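Alginate lyase, family PL7 (Zobellia galactanivorans, PDB 3ZPY) probably cleaves alginate by beta-elimination along its uronate chain, the part described here being the catalytic domain of a longer protein. Local coordinates at residues L79-M82 with L87-W90; C184-S189 with N215-G220. All blocks are in the same frame, centred on the assembly; numbering follows the deposited sequence.

Interaction 1 (L79-M82 with L87-W90); sequences LREM and LASW
Glu81 and Trp90 meet through a nearly linear hydrogen bond: Trp90 NE1 gives its hydrogen to Glu81 OE1 at 2.9 Å, with an N-H...O angle of 177°. Glu81 OE1 lies in the indole plane, at its edge, and receives the N-H on its syn lone pair, the side of OE2. Glutamate suits this buried place because its chain, extended beyond CG, carries the carboxylate as far as the indole, while OE2 is hydrogen-bonded to His247 NE2. His97 stacks on the Trp90 ring.

Arg80 makes the second polar link. A bend at chi2 (-88°) swings its guanidinium toward Ala88, where NH1 bonds Ala88 O at 3.1 Å, in the carbonyl plane and on a lone pair. The same NH1 gives a bond of 2.8 Å to Glu81 O, so two carbonyls share one nitrogen and fix the rotation of the group. Water 1 accepts from NH2 and donates to Ala88 O, closing a small ring. Between backbones there is a weak bond, Ala88 N to Glu81 O. The setting is a short beta-hairpin: strand 76-83 turns back into strand 86-87, with Met82 and Leu87 as a non-hydrogen-bonded antiparallel pair next to the turn, before the chain leaves toward Trp90.

Leu87 CD2 lies over one guanidinium face, 3.6 Å from Arg80 CZ, and Tyr216 covers the other in a cation-pi contact. The bend of Met82 at chi2 (-68°) brings SD to 3.8 Å from Leu87 CD2, with the methyl CE almost as close. Ala88, small enough to fit against Glu81, puts its CB 3.5 Å from Glu81 CD.

Interaction 2 (C184-S189 with N215-G220); sequences CKLVYS and NYFKVG
Between the two facing sheets, Tyr188 CE2 comes to 3.5 Å from Asn215 ND2. The two side chains are set roughly perpendicular, with the ring and amide planes 62° apart. The amide oxygen lies near the ring plane, at the edge, and water 2 sits at the same edge. That water is 2.7 Å from Tyr188 OH and donates to Asn215 OD1, also at 2.7 Å, so a buried hydroxyl and a buried carbonyl are joined without touching each other. Tyrosine suits the spot by combining a broad apolar ring with a polar end long enough to meet the water.

The apolar half is made by Leu186 and Phe217, which lie alongside one another, running in opposite senses. Leu186 CD2 approaches Phe217 CE1 at 4.1 Å, and Phe217 CZ lies 3.8 Å from Leu186 O, approached obliquely. With CG anti to its carbonyl carbon (chi1 -73°), Phe217 sends its ring across to the facing strand, although its CB does not point straight there.

Further out, Asn215 is steadied by a hydrogen bond from ND2 to Trp90 O. Ile124 of strand 117-125 touches Leu186, Asn215 and Phe217 alike, and the Trp90 ring meets that of Phe217. Within its own sheet, strand 182-189 is held against strand 96-107 by backbone bonds of Leu186 with Met99 and of Tyr188 with His97.

The CA atoms of Leu186 and Phe217 are 9.1 Å apart, a spacing of stacked sheets rather than of paired strands. Strand 182-189 belongs to one antiparallel sheet and strand 216-219 to the other, and their inward side chains meet in the interior of a beta-sandwich, the jelly roll of PL7 alginate lyases.

Interactions 1 and 2 have centres about 10 Å apart and are joined because strands 76-83 and 216-219 are neighbours in one sheet. Leu79 N lies 2.8 Å from Val219 O, a probable backbone hydrogen bond. Two residues further along strand 76-83, Glu81 OE1 takes a probable hydrogen bond from Phe217 N at 2.9 Å, so one carboxylate oxygen serves both contacts. Interaction 1 fastens the hairpin and following loop to this sheet, whereas interaction 2 packs this sheet against the other sheet of the sandwich. By analogy with other PL7 lyases, this sheet probably helps line the substrate groove. The sodium ion, bound by Thr35, Ala37 and Ile40, belongs to neither contact.

Interaction 1 (L79-M82 with L87-W90)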
ATOM      1  N   LEU A  79      -1.339   5.006   3.654  1.00  3.99           N
ATOM      2  CA  LEU A  79      -2.491   5.901   3.656  1.00  4.58           C
ATOM      3  C   LEU A  79      -3.739   5.170   3.231  1.00  4.90           C
ATOM      4  O   LEU A  79      -3.679   4.286   2.322  1.00  6.00           O
ATOM      5  CB  LEU A  79      -2.213   7.042   2.652  1.00  4.77           C
ATOM      6  CG  LEU A  79      -0.864   7.747   2.800  1.00  4.48           C
ATOM      7  CD1 LEU A  79      -0.790   8.857   1.753  1.00  5.47           C
ATOM      8  CD2 LEU A  79      -0.740   8.322   4.186  1.00  5.62           C
ATOM      9  N   ARG A  80      -4.857   5.586   3.854  1.00  5.84           N
ATOM     10  CA  ARG A  80      -6.173   5.072   3.555  1.00  5.73           C
ATOM     11  C   ARG A  80      -7.041   6.177   2.980  1.00  5.00           C
ATOM     12  O   ARG A  80      -7.240   7.167   3.652  1.00  5.23           O
ATOM     13  CB  ARG A  80      -6.743   4.447   4.852  1.00  7.06           C
ATOM     14  CG  ARG A  80      -8.067   3.657   4.666  1.00  7.27           C
ATOM     15  CD  ARG A  80      -9.306   4.516   4.781  1.00  8.03           C
ATOM     16  NE  ARG A  80     -10.451   3.614   5.006  1.00  9.27           N
ATOM     17  CZ  ARG A  80     -11.559   3.534   4.251  1.00  8.27           C
ATOM     18  NH1 ARG A  80     -11.755   4.287   3.171  1.00  6.96           N
ATOM     19  NH2 ARG A  80     -12.497   2.672   4.564  1.00  8.64           N
ATOM     20  N   GLU A  81      -7.552   5.999   1.770  1.00  4.87           N
ATOM     21  CA  GLU A  81      -8.353   7.046   1.108  1.00  4.66           C
ATOM     22  C   GLU A  81      -9.538   7.466   1.929  1.00  5.13           C
ATOM     23  O   GLU A  81     -10.330   6.585   2.410  1.00  6.05           O
ATOM     24  CB  GLU A  81      -8.834   6.532  -0.236  1.00  4.27           C
ATOM     25  CG  GLU A  81      -9.436   7.637  -1.108  1.00  5.59           C
ATOM     26  CD  GLU A  81     -10.249   7.109  -2.259  1.00  6.31           C
ATOM     27  OE1 GLU A  81     -10.302   5.842  -2.441  1.00  5.25           O
ATOM     28  OE2 GLU A  81     -10.935   7.933  -2.936  1.00  7.91           O
ATOM     29  N   MET A  82      -9.685   8.778   2.102  1.00  5.88           N
ATOM     30  CA  MET A  82     -10.870   9.394   2.734  1.00  5.91           C
ATOM     31  C   MET A  82     -11.668  10.228   1.723  1.00  6.25           C
ATOM     32  O   MET A  82     -11.140  10.542   0.649  1.00  7.60           O
ATOM     33  CB  MET A  82     -10.513  10.174   3.985  1.00  6.38           C
ATOM     34  CG  MET A  82      -9.746   9.344   5.038  1.00  7.03           C
ATOM     35  SD  MET A  82     -10.701   8.057   5.809  1.00  8.33           S
ATOM     36  CE  MET A  82     -11.728   9.040   6.912  1.00 11.78           C
ATOM     37  N   LEU A  87     -15.215   7.924   5.400  1.00 10.24           N
ATOM     38  CA  LEU A  87     -14.406   6.881   4.769  1.00  9.21           C
ATOM     39  C   LEU A  87     -14.741   6.891   3.270  1.00  8.35           C
ATOM     40  O   LEU A  87     -15.925   6.908   2.903  1.00 10.31           O
ATOM     41  CB  LEU A  87     -14.795   5.504   5.371  1.00 10.15           C
ATOM     42  CG  LEU A  87     -14.464   5.266   6.848  1.00 11.17           C
ATOM     43  CD1 LEU A  87     -15.131   3.972   7.383  1.00 13.33           C
ATOM     44  CD2 LEU A  87     -12.950   5.295   7.111  1.00 11.40           C
ATOM     45  N   ALA A  88     -13.723   6.767   2.425  1.00  7.48           N
ATOM     46  CA  ALA A  88     -14.005   6.551   0.976  1.00  6.44           C
ATOM     47  C   ALA A  88     -14.676   5.202   0.758  1.00  6.96           C
ATOM     48  O   ALA A  88     -14.242   4.229   1.362  1.00  6.70           O
ATOM     49  CB  ALA A  88     -12.758   6.618   0.173  1.00  5.59           C
ATOM     50  N   SER A  89     -15.652   5.170  -0.136  1.00  6.66           N
ATOM     51  CA  SER A  89     -16.349   3.970  -0.464  1.00  7.07           C
ATOM     52  C   SER A  89     -17.026   4.187  -1.808  1.00  7.43           C
ATOM     53  O   SER A  89     -17.944   4.993  -1.937  1.00  7.35           O
ATOM     54  CB  SER A  89     -17.419   3.706   0.615  1.00  8.65           C
ATOM     55  OG  SER A  89     -18.219   2.546   0.327  1.00  9.85           O
ATOM     56  N   TRP A  90     -16.519   3.523  -2.833  1.00  6.12           N
ATOM     57  CA  TRP A  90     -17.009   3.763  -4.190  1.00  6.37           C
ATOM     58  C   TRP A  90     -17.043   2.504  -4.993  1.00  7.13           C
ATOM     59  O   TRP A  90     -16.550   1.434  -4.554  1.00  7.27           O
ATOM     60  CB  TRP A  90     -16.128   4.840  -4.883  1.00  7.41           C
ATOM     61  CG  TRP A  90     -14.628   4.633  -4.711  1.00  5.32           C
ATOM     62  CD1 TRP A  90     -13.779   5.316  -3.843  1.00  5.33           C
ATOM     63  CD2 TRP A  90     -13.796   3.693  -5.441  1.00  4.75           C
ATOM     64  NE1 TRP A  90     -12.491   4.862  -3.982  1.00  5.50           N
ATOM     65  CE2 TRP A  90     -12.448   3.854  -4.936  1.00  5.51           C
ATOM     66  CE3 TRP A  90     -14.032   2.795  -6.453  1.00  5.73           C
ATOM     67  CZ2 TRP A  90     -11.374   3.071  -5.402  1.00  4.84           C
ATOM     68  CZ3 TRP A  90     -12.982   2.006  -6.936  1.00  5.58           C
ATOM     69  CH2 TRP A  90     -11.659   2.130  -6.426  1.00  5.97           C
TER
HETATM   70  O   HOH W   1     -14.938   2.111   3.065  1.00  7.94           O

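Interaction 2 (C184-S189 with N215-G220)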
ATOM      1  N   CYS A 184       2.728   5.462 -11.636  1.00  4.35           N
ATOM      2  CA  CYS A 184       1.731   4.372 -11.585  1.00  4.52           C
ATOM      3  C   CYS A 184       0.361   4.978 -11.707  1.00  3.77           C
ATOM      4  O   CYS A 184       0.103   6.082 -11.192  1.00  4.53           O
ATOM      5  CB  CYS A 184       1.800   3.654 -10.226  1.00  5.93           C
ATOM      6  SG  CYS A 184       3.405   2.988  -9.803  1.00  8.93           S
ATOM      7  N   LYS A 185      -0.539   4.279 -12.410  1.00  4.06           N
ATOM      8  CA  LYS A 185      -1.927   4.702 -12.534  1.00  4.25           C
ATOM      9  C   LYS A 185      -2.774   3.448 -12.338  1.00  4.72           C
ATOM     10  O   LYS A 185      -2.716   2.540 -13.180  1.00  5.20           O
ATOM     11  CB  LYS A 185      -2.149   5.376 -13.890  1.00  4.46           C
ATOM     12  CG  LYS A 185      -3.584   5.896 -14.083  1.00  5.26           C
ATOM     13  CD  LYS A 185      -3.745   6.792 -15.302  1.00  6.55           C
ATOM     14  CE  LYS A 185      -3.525   6.122 -16.607  1.00  7.79           C
ATOM     15  NZ  LYS A 185      -4.007   6.887 -17.815  1.00  8.06           N
ATOM     16  N   LEU A 186      -3.570   3.421 -11.282  1.00  3.98           N
ATOM     17  CA  LEU A 186      -4.422   2.249 -10.920  1.00  4.33           C
ATOM     18  C   LEU A 186      -5.858   2.693 -11.114  1.00  4.29           C
ATOM     19  O   LEU A 186      -6.306   3.698 -10.529  1.00  6.86           O
ATOM     20  CB  LEU A 186      -4.101   1.909  -9.489  1.00  5.65           C
ATOM     21  CG  LEU A 186      -4.790   0.650  -8.967  1.00  4.95           C
ATOM     22  CD1 LEU A 186      -4.382  -0.564  -9.783  1.00  5.80           C
ATOM     23  CD2 LEU A 186      -4.457   0.481  -7.476  1.00  8.16           C
ATOM     24  N   VAL A 187      -6.565   1.999 -11.998  1.00  5.01           N
ATOM     25  CA  VAL A 187      -7.916   2.411 -12.431  1.00  5.06           C
ATOM     26  C   VAL A 187      -8.844   1.253 -12.098  1.00  5.17           C
ATOM     27  O   VAL A 187      -8.550   0.115 -12.411  1.00  6.17           O
ATOM     28  CB  VAL A 187      -7.966   2.747 -13.901  1.00  5.04           C
ATOM     29  CG1 VAL A 187      -9.371   3.256 -14.252  1.00  6.75           C
ATOM     30  CG2 VAL A 187      -6.946   3.901 -14.266  1.00  6.50           C
ATOM     31  N   TYR A 188     -10.022   1.597 -11.600  1.00  4.58           N
ATOM     32  CA  TYR A 188     -11.134   0.649 -11.443  1.00  5.61           C
ATOM     33  C   TYR A 188     -12.304   1.324 -12.143  1.00  5.05           C
ATOM     34  O   TYR A 188     -12.761   2.376 -11.699  1.00  5.15           O
ATOM     35  CB  TYR A 188     -11.445   0.453  -9.916  1.00  5.58           C
ATOM     36  CG  TYR A 188     -12.207  -0.815  -9.555  1.00  5.43           C
ATOM     37  CD1 TYR A 188     -12.706  -1.740 -10.512  1.00  5.41           C
ATOM     38  CD2 TYR A 188     -12.347  -1.140  -8.213  1.00  6.11           C
ATOM     39  CE1 TYR A 188     -13.433  -2.911 -10.106  1.00  5.51           C
ATOM     40  CE2 TYR A 188     -13.044  -2.320  -7.778  1.00  5.97           C
ATOM     41  CZ  TYR A 188     -13.536  -3.203  -8.738  1.00  5.65           C
ATOM     42  OH  TYR A 188     -14.233  -4.356  -8.261  1.00  6.28           O
ATOM     43  N   SER A 189     -12.735   0.709 -13.265  1.00  4.59           N
ATOM     44  CA  SER A 189     -13.752   1.330 -14.134  1.00  5.58           C
ATOM     45  C   SER A 189     -14.370   0.265 -14.948  1.00  6.12           C
ATOM     46  O   SER A 189     -13.676  -0.634 -15.457  1.00  5.70           O
ATOM     47  CB  SER A 189     -13.094   2.404 -15.057  1.00  6.16           C
ATOM     48  OG  SER A 189     -14.114   3.032 -15.846  1.00  7.54           O
ATOM     49  N   ASN A 215     -15.335   0.081  -2.258  1.00  6.75           N
ATOM     50  CA  ASN A 215     -13.893   0.120  -2.503  1.00  6.59           C
ATOM     51  C   ASN A 215     -13.285   1.410  -2.006  1.00  6.90           C
ATOM     52  O   ASN A 215     -13.915   2.468  -1.947  1.00  6.56           O
ATOM     53  CB  ASN A 215     -13.580  -0.033  -3.988  1.00  6.19           C
ATOM     54  CG  ASN A 215     -14.144  -1.301  -4.567  1.00  6.13           C
ATOM     55  OD1 ASN A 215     -13.665  -2.442  -4.272  1.00  7.31           O
ATOM     56  ND2 ASN A 215     -15.264  -1.139  -5.299  1.00  6.18           N
ATOM     57  N   TYR A 216     -11.998   1.301  -1.741  1.00  6.95           N
ATOM     58  CA  TYR A 216     -11.184   2.503  -1.508  1.00  6.27           C
ATOM     59  C   TYR A 216      -9.710   2.216  -1.825  1.00  4.47           C
ATOM     60  O   TYR A 216      -9.281   1.041  -1.863  1.00  4.96           O
ATOM     61  CB  TYR A 216     -11.261   2.998  -0.071  1.00  5.97           C
ATOM     62  CG  TYR A 216     -10.904   2.010   1.011  1.00  6.37           C
ATOM     63  CD1 TYR A 216     -11.849   1.109   1.509  1.00  7.05           C
ATOM     64  CD2 TYR A 216      -9.606   1.972   1.539  1.00  6.55           C
ATOM     65  CE1 TYR A 216     -11.544   0.218   2.582  1.00  6.97           C
ATOM     66  CE2 TYR A 216      -9.297   1.094   2.566  1.00  7.31           C
ATOM     67  CZ  TYR A 216     -10.217   0.225   3.059  1.00  7.07           C
ATOM     68  OH  TYR A 216      -9.877  -0.610   4.142  1.00 10.98           O
ATOM     69  N   PHE A 217      -8.973   3.286  -2.160  1.00  3.88           N
ATOM     70  CA  PHE A 217      -7.567   3.118  -2.416  1.00  4.00           C
ATOM     71  C   PHE A 217      -6.745   3.138  -1.106  1.00  4.09           C
ATOM     72  O   PHE A 217      -7.120   3.804  -0.132  1.00  5.00           O
ATOM     73  CB  PHE A 217      -7.073   4.287  -3.279  1.00  4.54           C
ATOM     74  CG  PHE A 217      -7.554   4.189  -4.697  1.00  4.16           C
ATOM     75  CD1 PHE A 217      -7.135   3.143  -5.512  1.00  4.43           C
ATOM     76  CD2 PHE A 217      -8.407   5.153  -5.200  1.00  4.54           C
ATOM     77  CE1 PHE A 217      -7.555   3.102  -6.851  1.00  4.45           C
ATOM     78  CE2 PHE A 217      -8.834   5.124  -6.547  1.00  5.32           C
ATOM     79  CZ  PHE A 217      -8.366   4.110  -7.361  1.00  4.42           C
ATOM     80  N   LYS A 218      -5.599   2.453  -1.185  1.00  4.53           N
ATOM     81  CA  LYS A 218      -4.532   2.604  -0.127  1.00  4.30           C
ATOM     82  C   LYS A 218      -3.233   2.726  -0.843  1.00  3.55           C
ATOM     83  O   LYS A 218      -3.043   2.146  -1.932  1.00  4.06           O
ATOM     84  CB  LYS A 218      -4.484   1.495   0.905  1.00  5.26           C
ATOM     85  CG  LYS A 218      -5.795   1.123   1.539  1.00  5.62           C
ATOM     86  CD  LYS A 218      -5.571   0.255   2.790  1.00  6.79           C
ATOM     87  CE  LYS A 218      -5.198   1.078   3.964  1.00  7.09           C
ATOM     88  NZ  LYS A 218      -4.527   0.430   5.085  1.00  9.19           N
ATOM     89  N   VAL A 219      -2.275   3.413  -0.189  1.00  3.62           N
ATOM     90  CA  VAL A 219      -0.971   3.539  -0.858  1.00  3.76           C
ATOM     91  C   VAL A 219       0.074   3.783   0.217  1.00  3.49           C
ATOM     92  O   VAL A 219      -0.166   4.501   1.202  1.00  4.54           O
ATOM     93  CB  VAL A 219      -0.958   4.694  -1.925  1.00  3.75           C
ATOM     94  CG1 VAL A 219      -1.166   6.078  -1.281  1.00  5.27           C
ATOM     95  CG2 VAL A 219       0.271   4.718  -2.777  1.00  6.36           C
ATOM     96  N   GLY A 220       1.260   3.213   0.016  1.00  4.02           N
ATOM     97  CA  GLY A 220       2.235   3.284   1.115  1.00  4.14           C
ATOM     98  C   GLY A 220       3.128   2.030   1.027  1.00  3.53           C
ATOM     99  O   GLY A 220       3.554   1.563  -0.074  1.00  3.76           O
TER
HETATM  100  O   HOH W   2     -14.922  -4.360  -5.672  1.00  7.37           O